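PDB 7C90: cytochrome c, mono-and diheme variant from Methylophaga aminisulfidivorans MP, which probably carries electrons on a covalently bound heme c, as the cytochrome cL of a methanol oxidation system. Local coordinates for residues A[43-48]-A[120-125]; A[105-110]-A[156-161]; A[75-80]-A[147-152]. One frame throughout, in Å; residues are numbered along the deposited sequence.

Interaction 1. Residues A[43-48]-A[120-125]. With HEC (heme c), chain E.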
loop_
_atom_site.group_PDB
_atom_site.type_symbol
_atom_site.label_atom_id
_atom_site.label_comp_id
_atom_site.label_asym_id
_atom_site.label_seq_id
_atom_site.Cartn_x
_atom_site.Cartn_y
_atom_site.Cartn_z
ATOM N N ASP A 43 4.405 2.422 23.675
ATOM C CA ASP A 43 5.213 3.537 24.251
ATOM C C ASP A 43 4.321 4.751 24.529
ATOM O O ASP A 43 3.362 5.001 23.760
ATOM C CB ASP A 43 6.344 3.999 23.330
ATOM C CG ASP A 43 7.465 2.988 23.105
ATOM O OD1 ASP A 43 7.583 2.019 23.907
ATOM O OD2 ASP A 43 8.220 3.189 22.117
ATOM N N VAL A 44 4.685 5.526 25.551
ATOM C CA VAL A 44 4.013 6.807 25.889
ATOM C C VAL A 44 4.260 7.801 24.765
ATOM O O VAL A 44 5.387 7.885 24.265
ATOM C CB VAL A 44 4.481 7.361 27.248
ATOM C CG1 VAL A 44 4.026 8.806 27.446
ATOM C CG2 VAL A 44 4.001 6.457 28.377
ATOM N N LEU A 45 3.198 8.503 24.380
ATOM C CA LEU A 45 3.238 9.600 23.402
ATOM C C LEU A 45 3.457 10.882 24.207
ATOM O O LEU A 45 2.679 11.120 25.146
ATOM C CB LEU A 45 1.916 9.638 22.630
ATOM C CG LEU A 45 1.650 8.482 21.664
ATOM C CD1 LEU A 45 0.307 8.679 20.960
ATOM C CD2 LEU A 45 2.744 8.347 20.618
ATOM N N ASP A 46 4.550 11.575 23.905
ATOM C CA ASP A 46 4.901 12.946 24.341
ATOM C C ASP A 46 4.150 13.931 23.439
ATOM O O ASP A 46 4.553 14.129 22.289
ATOM C CB ASP A 46 6.421 13.156 24.263
ATOM C CG ASP A 46 6.906 14.506 24.795
ATOM O OD1 ASP A 46 6.055 15.386 25.051
ATOM O OD2 ASP A 46 8.146 14.667 24.954
ATOM N N LEU A 47 3.088 14.532 23.944
ATOM C CA LEU A 47 2.181 15.369 23.127
ATOM C C LEU A 47 2.796 16.744 22.847
ATOM O O LEU A 47 2.280 17.427 21.945
ATOM C CB LEU A 47 0.839 15.449 23.860
ATOM C CG LEU A 47 0.062 14.136 23.885
ATOM C CD1 LEU A 47 -1.367 14.355 24.342
ATOM C CD2 LEU A 47 0.044 13.479 22.529
ATOM N N SER A 48 3.861 17.128 23.552
ATOM C CA SER A 48 4.582 18.406 23.309
ATOM C C SER A 48 5.423 18.309 22.027
ATOM O O SER A 48 5.964 19.348 21.599
ATOM C CB SER A 48 5.432 18.787 24.482
ATOM O OG SER A 48 6.484 17.858 24.615
ATOM N N LEU A 120 -8.234 6.932 18.764
ATOM C CA LEU A 120 -8.163 7.474 17.384
ATOM C C LEU A 120 -7.081 8.542 17.326
ATOM O O LEU A 120 -6.294 8.517 16.363
ATOM C CB LEU A 120 -9.518 8.057 16.981
ATOM C CG LEU A 120 -9.622 8.574 15.546
ATOM C CD1 LEU A 120 -9.194 7.533 14.535
ATOM C CD2 LEU A 120 -11.045 9.042 15.276
ATOM N N PHE A 121 -7.076 9.477 18.277
ATOM C CA PHE A 121 -6.042 10.538 18.328
ATOM C C PHE A 121 -4.664 9.836 18.419
ATOM O O PHE A 121 -3.771 10.147 17.625
ATOM C CB PHE A 121 -6.286 11.500 19.485
ATOM C CG PHE A 121 -5.239 12.569 19.581
ATOM C CD1 PHE A 121 -4.064 12.351 20.296
ATOM C CD2 PHE A 121 -5.406 13.778 18.939
ATOM C CE1 PHE A 121 -3.072 13.319 20.342
ATOM C CE2 PHE A 121 -4.418 14.756 19.009
ATOM C CZ PHE A 121 -3.262 14.521 19.707
ATOM N N GLU A 122 -4.517 8.828 19.284
ATOM C CA GLU A 122 -3.199 8.138 19.459
ATOM C C GLU A 122 -2.755 7.563 18.126
ATOM O O GLU A 122 -1.574 7.697 17.824
ATOM C CB GLU A 122 -3.234 7.043 20.527
ATOM C CG GLU A 122 -3.453 7.628 21.901
ATOM C CD GLU A 122 -3.987 6.660 22.950
ATOM O OE1 GLU A 122 -4.618 5.640 22.567
ATOM O OE2 GLU A 122 -3.791 6.941 24.154
ATOM N N THR A 123 -3.660 6.941 17.374
ATOM C CA THR A 123 -3.301 6.235 16.127
ATOM C C THR A 123 -2.825 7.309 15.136
ATOM O O THR A 123 -1.804 7.118 14.463
ATOM C CB THR A 123 -4.459 5.363 15.635
ATOM O OG1 THR A 123 -4.718 4.319 16.569
ATOM C CG2 THR A 123 -4.196 4.779 14.264
ATOM N N ILE A 124 -3.526 8.422 15.045
ATOM C CA ILE A 124 -3.171 9.496 14.081
ATOM C C ILE A 124 -1.879 10.161 14.551
ATOM O O ILE A 124 -0.927 10.308 13.717
ATOM C CB ILE A 124 -4.316 10.507 13.906
ATOM C CG1 ILE A 124 -5.563 9.804 13.356
ATOM C CG2 ILE A 124 -3.871 11.645 13.005
ATOM C CD1 ILE A 124 -6.846 10.634 13.453
ATOM N N TYR A 125 -1.828 10.590 15.806
ATOM C CA TYR A 125 -0.666 11.358 16.320
ATOM C C TYR A 125 0.620 10.521 16.190
ATOM O O TYR A 125 1.619 11.054 15.601
ATOM C CB TYR A 125 -0.986 11.850 17.735
ATOM C CG TYR A 125 0.045 12.764 18.306
ATOM C CD1 TYR A 125 0.059 14.121 18.033
ATOM C CD2 TYR A 125 1.053 12.249 19.090
ATOM C CE1 TYR A 125 1.057 14.940 18.545
ATOM C CE2 TYR A 125 2.045 13.055 19.614
ATOM C CZ TYR A 125 2.054 14.402 19.347
ATOM O OH TYR A 125 3.069 15.154 19.883
HETATM FE FE HEC E . -3.927 5.722 8.060
HETATM C CHA HEC E . -4.344 2.694 9.647
HETATM C CHB HEC E . -6.231 7.116 10.069
HETATM C CHC HEC E . -3.086 8.800 6.792
HETATM C CHD HEC E . -2.145 4.182 5.596
HETATM N NA HEC E . -5.039 5.005 9.622
HETATM C C1A HEC E . -5.136 3.788 10.117
HETATM C C2A HEC E . -6.063 3.634 11.257
HETATM C C3A HEC E . -6.598 4.976 11.412
HETATM C C4A HEC E . -5.949 5.710 10.302
HETATM C CMA HEC E . -7.630 5.523 12.335
HETATM C CAA HEC E . -6.355 2.432 12.073
HETATM C CBA HEC E . -7.747 2.026 11.620
HETATM C CGA HEC E . -8.282 0.885 12.420
HETATM O O1A HEC E . -7.827 0.676 13.560
HETATM O O2A HEC E . -9.121 0.142 11.846
HETATM N NB HEC E . -4.570 7.632 8.394
HETATM C C1B HEC E . -5.542 8.010 9.178
HETATM C C2B HEC E . -5.848 9.455 9.151
HETATM C C3B HEC E . -4.874 9.961 8.189
HETATM C C4B HEC E . -4.147 8.762 7.799
HETATM C CMB HEC E . -6.907 10.183 9.929
HETATM C CAB HEC E . -4.683 11.411 7.737
HETATM C CBB HEC E . -4.132 12.257 8.832
HETATM N NC HEC E . -2.822 6.364 6.474
HETATM C C1C HEC E . -2.557 7.639 6.154
HETATM C C2C HEC E . -1.711 7.830 4.963
HETATM C C3C HEC E . -1.431 6.433 4.613
HETATM C C4C HEC E . -2.155 5.625 5.582
HETATM C CMC HEC E . -1.306 9.142 4.384
HETATM C CAC HEC E . -0.652 6.049 3.381
HETATM C CBC HEC E . 0.708 6.681 3.293
HETATM N ND HEC E . -3.378 3.766 7.680
HETATM C C1D HEC E . -2.679 3.322 6.651
HETATM C C2D HEC E . -2.386 1.903 6.672
HETATM C C3D HEC E . -3.027 1.439 7.879
HETATM C C4D HEC E . -3.573 2.688 8.415
HETATM C CMD HEC E . -1.585 1.152 5.680
HETATM C CAD HEC E . -3.012 0.098 8.489
HETATM C CBD HEC E . -1.884 0.195 9.527
HETATM C CGD HEC E . -1.914 -0.819 10.657
HETATM O O1D HEC E . -2.631 -1.829 10.552
HETATM O O2D HEC E . -1.185 -0.660 11.675
#
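The ring of Tyr125 carries Leu47 CD2 on one face, while Asp46 O and Leu45 CD1 sit at its edge near the ring plane. Leu47 CD2 is 3.8 Å from the Tyr125 centroid and 22° off the normal, a CH-pi contact displaced toward the rim. Leu47 CD2 also meets the edge of the Phe121 ring, 3.8 Å from Phe121 CE1, and thus bridges two aromatics one helical turn apart. Tyr125 CG is anti to the backbone N (chi1 -174°), which starts the ring out from the helix toward 43-48. There Tyr125 OH stands 3.0 Å from Asp46 O and hydrogen-bonds Phe49 O just beyond. Leu45 adds its CD1, placed 3.8 Å from Glu122 O and 3.9 Å from Glu122 CB; the Glu122 carboxylate itself pairs with Lys113 and Lys118. The loop contains an Asx turn, in which Asp46 OD1 accepts from Ser48 N (3.2 Å), two residues on. On the heme side of the helix Leu120, Thr123 and Ile124 touch the porphyrin, Leu120 CD1 lying 3.4 Å from heme CMA. A helix with one flank on the heme and another covered by an N-terminal loop fits the helix preceding the methionine ligand in c-type cytochromes.

Interaction 2. Residues A[105-110]-A[156-161]; sequences GDDYYT and WGSADK. With NA (sodium ion), chain K; NA (sodium ion), chain L; HEC (heme c), chain E.
Trp156 lays its indole against the backbone of Gly105, whose O stands 3.3 Å above the indole plane over its centre. Gly105 CA lies over the face of the six-membered ring in a CH-pi contact, 3.6 Å from that centroid. Gly105 O also accepts a nearly straight bond from Trp156 N (2.8 Å, 169° at the hydrogen), so one carbonyl serves both contacts. Trp156 CG stands between the backbone N and the carbonyl carbon (chi1 62°); buried Trp156 NE1, near Asp106 CB, has no polar partner in the model.

Asp107 OD2 receives Ser158 N at 3.2 Å, from 48° out of the carboxylate plane, and a weak bond from Ser158 OG. Lys161 NZ makes only a long salt bridge to Asp107 OD2 (3.6 Å), supplemented by water 1, which links NZ to Asp107 OD1.

Two sodium ions lie on the other side of the 105-110 loop. Asp106 OD1 and Tyr108 O bind both; Asp106 O adds to the chain K ion and Asp106 OD2 to the chain L ion, with Ala103 O and waters as further ligands. The chain K sodium also sits 3.0 Å above one face of the Tyr109 ring. Thr110 N donates to heme O2A (2.7 Å), and water 5 joins that oxygen to both ions. Two nearby cations, water 5 and the Thr110 N-H face one propionate oxygen, which would probably favour its ionised form, while the Asp107 bonds tie the loop to 156-161.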
loop_
_atom_site.group_PDB
_atom_site.type_symbol
_atom_site.label_atom_id
_atom_site.label_comp_id
_atom_site.label_asym_id
_atom_site.label_seq_id
_atom_site.Cartn_x
_atom_site.Cartn_y
_atom_site.Cartn_z
ATOM N N GLY A 105 -14.882 4.574 8.191
ATOM C CA GLY A 105 -16.300 4.953 8.373
ATOM C C GLY A 105 -17.160 3.807 8.889
ATOM O O GLY A 105 -18.358 4.017 9.143
ATOM N N ASP A 106 -16.567 2.637 9.069
ATOM C CA ASP A 106 -17.250 1.356 9.372
ATOM C C ASP A 106 -17.075 1.014 10.850
ATOM O O ASP A 106 -16.324 1.742 11.531
ATOM C CB ASP A 106 -16.698 0.268 8.460
ATOM C CG ASP A 106 -15.228 -0.044 8.674
ATOM O OD1 ASP A 106 -14.478 0.833 9.243
ATOM O OD2 ASP A 106 -14.824 -1.149 8.242
ATOM N N ASP A 107 -17.764 -0.019 11.348
ATOM C CA ASP A 107 -17.599 -0.475 12.753
ATOM C C ASP A 107 -16.603 -1.631 12.820
ATOM O O ASP A 107 -16.500 -2.225 13.886
ATOM C CB ASP A 107 -18.921 -0.863 13.423
ATOM C CG ASP A 107 -19.833 -1.747 12.586
ATOM O OD1 ASP A 107 -19.347 -2.310 11.579
ATOM O OD2 ASP A 107 -21.026 -1.832 12.935
ATOM N N TYR A 108 -15.875 -1.919 11.738
ATOM C CA TYR A 108 -14.721 -2.851 11.768
ATOM C C TYR A 108 -13.442 -2.057 12.032
ATOM O O TYR A 108 -13.263 -0.981 11.453
ATOM C CB TYR A 108 -14.652 -3.636 10.462
ATOM C CG TYR A 108 -15.880 -4.467 10.190
ATOM C CD1 TYR A 108 -16.112 -5.642 10.883
ATOM C CD2 TYR A 108 -16.810 -4.060 9.254
ATOM C CE1 TYR A 108 -17.225 -6.417 10.620
ATOM C CE2 TYR A 108 -17.943 -4.814 8.991
ATOM C CZ TYR A 108 -18.137 -6.004 9.664
ATOM O OH TYR A 108 -19.232 -6.758 9.381
ATOM N N TYR A 109 -12.594 -2.564 12.908
ATOM C CA TYR A 109 -11.347 -1.900 13.381
ATOM C C TYR A 109 -10.174 -2.893 13.311
ATOM O O TYR A 109 -10.286 -4.059 13.729
ATOM C CB TYR A 109 -11.539 -1.342 14.803
ATOM C CG TYR A 109 -12.557 -0.233 14.899
ATOM C CD1 TYR A 109 -12.199 1.079 14.626
ATOM C CD2 TYR A 109 -13.901 -0.496 15.179
ATOM C CE1 TYR A 109 -13.125 2.108 14.658
ATOM C CE2 TYR A 109 -14.847 0.521 15.207
ATOM C CZ TYR A 109 -14.453 1.834 14.968
ATOM O OH TYR A 109 -15.357 2.866 14.966
ATOM N N THR A 110 -9.031 -2.414 12.844
ATOM C CA THR A 110 -7.745 -3.098 13.040
ATOM C C THR A 110 -7.378 -3.060 14.532
ATOM O O THR A 110 -6.956 -4.103 15.081
ATOM C CB THR A 110 -6.693 -2.474 12.126
ATOM O OG1 THR A 110 -7.318 -2.372 10.846
ATOM C CG2 THR A 110 -5.407 -3.261 12.119
ATOM N N TRP A 156 -20.972 5.101 9.135
ATOM C CA TRP A 156 -22.114 4.348 8.552
ATOM C C TRP A 156 -22.262 3.021 9.285
ATOM O O TRP A 156 -22.992 2.176 8.797
ATOM C CB TRP A 156 -21.934 4.143 7.031
ATOM C CG TRP A 156 -20.729 3.350 6.626
ATOM C CD1 TRP A 156 -20.541 2.006 6.754
ATOM C CD2 TRP A 156 -19.516 3.871 6.060
ATOM N NE1 TRP A 156 -19.300 1.654 6.295
ATOM C CE2 TRP A 156 -18.650 2.780 5.866
ATOM C CE3 TRP A 156 -19.074 5.149 5.723
ATOM C CZ2 TRP A 156 -17.375 2.931 5.323
ATOM C CZ3 TRP A 156 -17.810 5.304 5.206
ATOM C CH2 TRP A 156 -16.977 4.205 5.008
ATOM N N GLY A 157 -21.529 2.819 10.380
ATOM C CA GLY A 157 -21.639 1.609 11.204
ATOM C C GLY A 157 -22.782 1.713 12.212
ATOM O O GLY A 157 -23.581 2.650 12.125
ATOM N N SER A 158 -22.842 0.776 13.139
ATOM C CA SER A 158 -23.922 0.653 14.146
ATOM C C SER A 158 -23.647 1.608 15.313
ATOM O O SER A 158 -22.467 1.822 15.648
ATOM C CB SER A 158 -24.041 -0.767 14.612
ATOM O OG SER A 158 -23.010 -1.063 15.540
ATOM N N ALA A 159 -24.702 2.156 15.912
ATOM C CA ALA A 159 -24.626 3.067 17.078
ATOM C C ALA A 159 -24.039 2.313 18.271
ATOM O O ALA A 159 -23.388 2.941 19.114
ATOM C CB ALA A 159 -26.000 3.597 17.406
ATOM N N ASP A 160 -24.295 1.013 18.345
ATOM C CA ASP A 160 -23.922 0.169 19.507
ATOM C C ASP A 160 -22.395 0.110 19.618
ATOM O O ASP A 160 -21.898 -0.109 20.719
ATOM C CB ASP A 160 -24.557 -1.221 19.393
ATOM C CG ASP A 160 -25.978 -1.193 18.846
ATOM O OD1 ASP A 160 -26.136 -0.987 17.615
ATOM O OD2 ASP A 160 -26.921 -1.352 19.655
ATOM N N LYS A 161 -21.667 0.245 18.510
ATOM C CA LYS A 161 -20.190 0.061 18.514
ATOM C C LYS A 161 -19.505 1.437 18.526
ATOM O O LYS A 161 -18.282 1.432 18.616
ATOM C CB LYS A 161 -19.733 -0.814 17.342
ATOM C CG LYS A 161 -20.345 -2.209 17.300
ATOM C CD LYS A 161 -19.540 -3.230 16.503
ATOM C CE LYS A 161 -20.385 -4.101 15.589
ATOM N NZ LYS A 161 -19.576 -4.752 14.527
HETATM NA NA NA K . -13.789 1.481 11.832
HETATM NA NA NA L . -12.141 -0.793 9.163
HETATM FE FE HEC E . -3.927 5.722 8.060
HETATM C CHA HEC E . -4.344 2.694 9.647
HETATM C CHB HEC E . -6.231 7.116 10.069
HETATM C CHC HEC E . -3.086 8.800 6.792
HETATM C CHD HEC E . -2.145 4.182 5.596
HETATM N NA HEC E . -5.039 5.005 9.622
HETATM C C1A HEC E . -5.136 3.788 10.117
HETATM C C2A HEC E . -6.063 3.634 11.257
HETATM C C3A HEC E . -6.598 4.976 11.412
HETATM C C4A HEC E . -5.949 5.710 10.302
HETATM C CMA HEC E . -7.630 5.523 12.335
HETATM C CAA HEC E . -6.355 2.432 12.073
HETATM C CBA HEC E . -7.747 2.026 11.620
HETATM C CGA HEC E . -8.282 0.885 12.420
HETATM O O1A HEC E . -7.827 0.676 13.560
HETATM O O2A HEC E . -9.121 0.142 11.846
HETATM N NB HEC E . -4.570 7.632 8.394
HETATM C C1B HEC E . -5.542 8.010 9.178
HETATM C C2B HEC E . -5.848 9.455 9.151
HETATM C C3B HEC E . -4.874 9.961 8.189
HETATM C C4B HEC E . -4.147 8.762 7.799
HETATM C CMB HEC E . -6.907 10.183 9.929
HETATM C CAB HEC E . -4.683 11.411 7.737
HETATM C CBB HEC E . -4.132 12.257 8.832
HETATM N NC HEC E . -2.822 6.364 6.474
HETATM C C1C HEC E . -2.557 7.639 6.154
HETATM C C2C HEC E . -1.711 7.830 4.963
HETATM C C3C HEC E . -1.431 6.433 4.613
HETATM C C4C HEC E . -2.155 5.625 5.582
HETATM C CMC HEC E . -1.306 9.142 4.384
HETATM C CAC HEC E . -0.652 6.049 3.381
HETATM C CBC HEC E . 0.708 6.681 3.293
HETATM N ND HEC E . -3.378 3.766 7.680
HETATM C C1D HEC E . -2.679 3.322 6.651
HETATM C C2D HEC E . -2.386 1.903 6.672
HETATM C C3D HEC E . -3.027 1.439 7.879
HETATM C C4D HEC E . -3.573 2.688 8.415
HETATM C CMD HEC E . -1.585 1.152 5.680
HETATM C CAD HEC E . -3.012 0.098 8.489
HETATM C CBD HEC E . -1.884 0.195 9.527
HETATM C CGD HEC E . -1.914 -0.819 10.657
HETATM O O1D HEC E . -2.631 -1.829 10.552
HETATM O O2D HEC E . -1.185 -0.660 11.675
HETATM O O HOH W 1 -20.101 -5.416 11.987
HETATM O O HOH W 2 -17.550 2.001 15.744
HETATM O O HOH W 3 -14.108 4.040 12.265
HETATM O O HOH W 4 -10.075 -2.034 9.754
HETATM O O HOH W 5 -11.250 1.371 10.870
HETATM O O HOH W 6 -11.920 -2.999 7.517
#

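Interaction 3. Residues A[75-80]-A[147-152]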
loop_
_atom_site.group_PDB
_atom_site.type_symbol
_atom_site.label_atom_id
_atom_site.label_comp_id
_atom_site.label_asym_id
_atom_site.label_seq_id
_atom_site.Cartn_x
_atom_site.Cartn_y
_atom_site.Cartn_z
ATOM N N GLU A 75 -19.077 23.577 11.509
ATOM C CA GLU A 75 -17.975 24.381 10.926
ATOM C C GLU A 75 -16.666 23.587 11.038
ATOM O O GLU A 75 -15.897 23.572 10.067
ATOM C CB GLU A 75 -17.851 25.725 11.641
ATOM C CG GLU A 75 -16.858 26.671 10.974
ATOM C CD GLU A 75 -16.448 27.887 11.794
ATOM O OE1 GLU A 75 -16.667 27.872 13.026
ATOM O OE2 GLU A 75 -15.899 28.844 11.201
ATOM N N ALA A 76 -16.427 22.941 12.182
ATOM C CA ALA A 76 -15.177 22.189 12.446
ATOM C C ALA A 76 -15.158 20.951 11.537
ATOM O O ALA A 76 -14.131 20.675 10.906
ATOM C CB ALA A 76 -15.083 21.853 13.914
ATOM N N ILE A 77 -16.293 20.280 11.418
ATOM C CA ILE A 77 -16.449 19.079 10.564
ATOM C C ILE A 77 -16.098 19.464 9.121
ATOM O O ILE A 77 -15.316 18.722 8.487
ATOM C CB ILE A 77 -17.857 18.494 10.746
ATOM C CG1 ILE A 77 -17.969 17.811 12.112
ATOM C CG2 ILE A 77 -18.221 17.563 9.602
ATOM C CD1 ILE A 77 -19.342 17.251 12.415
ATOM N N LYS A 78 -16.560 20.631 8.659
ATOM C CA LYS A 78 -16.299 21.123 7.277
ATOM C C LYS A 78 -14.787 21.313 7.080
ATOM O O LYS A 78 -14.261 20.825 6.063
ATOM C CB LYS A 78 -17.109 22.387 6.972
ATOM C CG LYS A 78 -18.537 22.114 6.506
ATOM C CD LYS A 78 -19.453 23.339 6.516
ATOM C CE LYS A 78 -20.927 23.012 6.682
ATOM N NZ LYS A 78 -21.432 22.106 5.620
ATOM N N ALA A 79 -14.109 21.973 8.015
ATOM C CA ALA A 79 -12.641 22.183 7.988
ATOM C C ALA A 79 -11.895 20.831 8.089
ATOM O O ALA A 79 -10.882 20.655 7.386
ATOM C CB ALA A 79 -12.254 23.160 9.074
ATOM N N GLY A 80 -12.412 19.871 8.865
ATOM C CA GLY A 80 -11.833 18.516 8.978
ATOM C C GLY A 80 -11.919 17.760 7.657
ATOM O O GLY A 80 -11.019 16.976 7.362
ATOM N N ILE A 147 -9.962 16.655 11.876
ATOM C CA ILE A 147 -10.015 15.458 10.987
ATOM C C ILE A 147 -10.827 14.392 11.694
ATOM O O ILE A 147 -11.600 13.692 11.038
ATOM C CB ILE A 147 -8.595 14.976 10.619
ATOM C CG1 ILE A 147 -7.882 16.000 9.725
ATOM C CG2 ILE A 147 -8.654 13.594 9.982
ATOM C CD1 ILE A 147 -6.438 15.648 9.401
ATOM N N MET A 148 -10.580 14.206 12.988
ATOM C CA MET A 148 -11.312 13.184 13.778
ATOM C C MET A 148 -12.817 13.486 13.776
ATOM O O MET A 148 -13.601 12.542 13.513
ATOM C CB MET A 148 -10.792 13.103 15.201
ATOM C CG MET A 148 -9.460 12.369 15.257
ATOM S SD MET A 148 -8.621 12.656 16.835
ATOM C CE MET A 148 -9.818 12.098 18.033
ATOM N N ALA A 149 -13.232 14.723 14.032
ATOM C CA ALA A 149 -14.685 15.058 13.999
ATOM C C ALA A 149 -15.259 14.665 12.629
ATOM O O ALA A 149 -16.324 14.024 12.591
ATOM C CB ALA A 149 -14.934 16.513 14.297
ATOM N N TRP A 150 -14.559 14.962 11.532
ATOM C CA TRP A 150 -15.066 14.643 10.165
ATOM C C TRP A 150 -15.168 13.129 9.996
ATOM O O TRP A 150 -16.158 12.657 9.446
ATOM C CB TRP A 150 -14.215 15.312 9.060
ATOM C CG TRP A 150 -14.771 14.969 7.721
ATOM C CD1 TRP A 150 -15.837 15.545 7.095
ATOM C CD2 TRP A 150 -14.388 13.844 6.919
ATOM N NE1 TRP A 150 -16.111 14.880 5.938
ATOM C CE2 TRP A 150 -15.260 13.823 5.809
ATOM C CE3 TRP A 150 -13.409 12.851 7.043
ATOM C CZ2 TRP A 150 -15.156 12.865 4.803
ATOM C CZ3 TRP A 150 -13.332 11.886 6.065
ATOM C CH2 TRP A 150 -14.185 11.898 4.954
ATOM N N VAL A 151 -14.162 12.367 10.431
ATOM C CA VAL A 151 -14.165 10.886 10.309
ATOM C C VAL A 151 -15.386 10.339 11.061
ATOM O O VAL A 151 -16.034 9.370 10.535
ATOM C CB VAL A 151 -12.833 10.268 10.797
ATOM C CG1 VAL A 151 -12.922 8.761 10.919
ATOM C CG2 VAL A 151 -11.651 10.629 9.889
ATOM N N ARG A 152 -15.704 10.888 12.246
ATOM C CA ARG A 152 -16.878 10.389 13.011
ATOM C C ARG A 152 -18.173 10.769 12.268
ATOM O O ARG A 152 -19.047 9.955 12.260
ATOM C CB ARG A 152 -16.884 10.915 14.441
ATOM C CG ARG A 152 -15.685 10.472 15.254
ATOM C CD ARG A 152 -15.445 8.973 15.254
ATOM N NE ARG A 152 -14.564 8.689 16.373
ATOM C CZ ARG A 152 -13.894 7.563 16.575
ATOM N NH1 ARG A 152 -13.976 6.562 15.719
ATOM N NH2 ARG A 152 -13.104 7.471 17.626
#
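Apolar side-chain contacts come from the two branches of Ile77. Ile77 CG1 reaches Ala149 CB at 4.0 Å, and Ile77 CG2 meets Trp150 CD1 at the same distance, the Ile77 and Trp150 side chains crossing at about a right angle. CG of Trp150 is anti to the backbone N (chi1 -180°), which starts the indole out toward helix 74-87, where Phe84 and Met85 also touch it.

The contacts of Trp150 with bare backbone are closer. Trp150 CD1 lies 3.5 Å from Ile77 O, and Trp150 CB packs 3.6 Å from Gly80 C.

Backbone meets backbone at Gly80, which has no side chain to hold the helices apart: Gly80 CA comes within 3.9 Å of Ile147 N. The axes of the two short segments accordingly approach to 7.3 Å and cross at -97°. This near-perpendicular pair, with a glycine at the crossing and aromatics beside it, is the hallmark packing of the first and last core helices in class I cytochromes c; here helix 74-87 leads straight into heme-linked Cys88.

Contacts to the cofactor and to helix 117-126 are made by residues turned from helix 74-87. Ile147 touches the heme and lies near Cys88, and Met148 packs on Leu120, Phe121 and Ile124. Separately, Arg152 forms a salt bridge with Asp117.

Interaction 3 is the buried core contact, helix against helix and wholly apolar or backbone in character. Interactions 1 and 2 are partly buried: the first lays a loop on helix 117-126 with leucine methyls on aromatic rings, whereas the second joins two loops through a backbone bond, an indole over glycine and the Asp107 carboxylate, with sodium ions beside it. Helix 117-126 of interaction 1 rests directly on helix 141-153 of interaction 3, with Leu120 CD2 3.5 Å from Arg152 CZ and Ile124 CD1 3.6 Å from Met148 CG. Arg152 also lies beside interaction 2, its NH1 4.0 Å from Tyr109 OH. All three include heme-pocket residues: 120-125 and Ile147 offer hydrocarbon, whereas Thr110 N bonds a propionate.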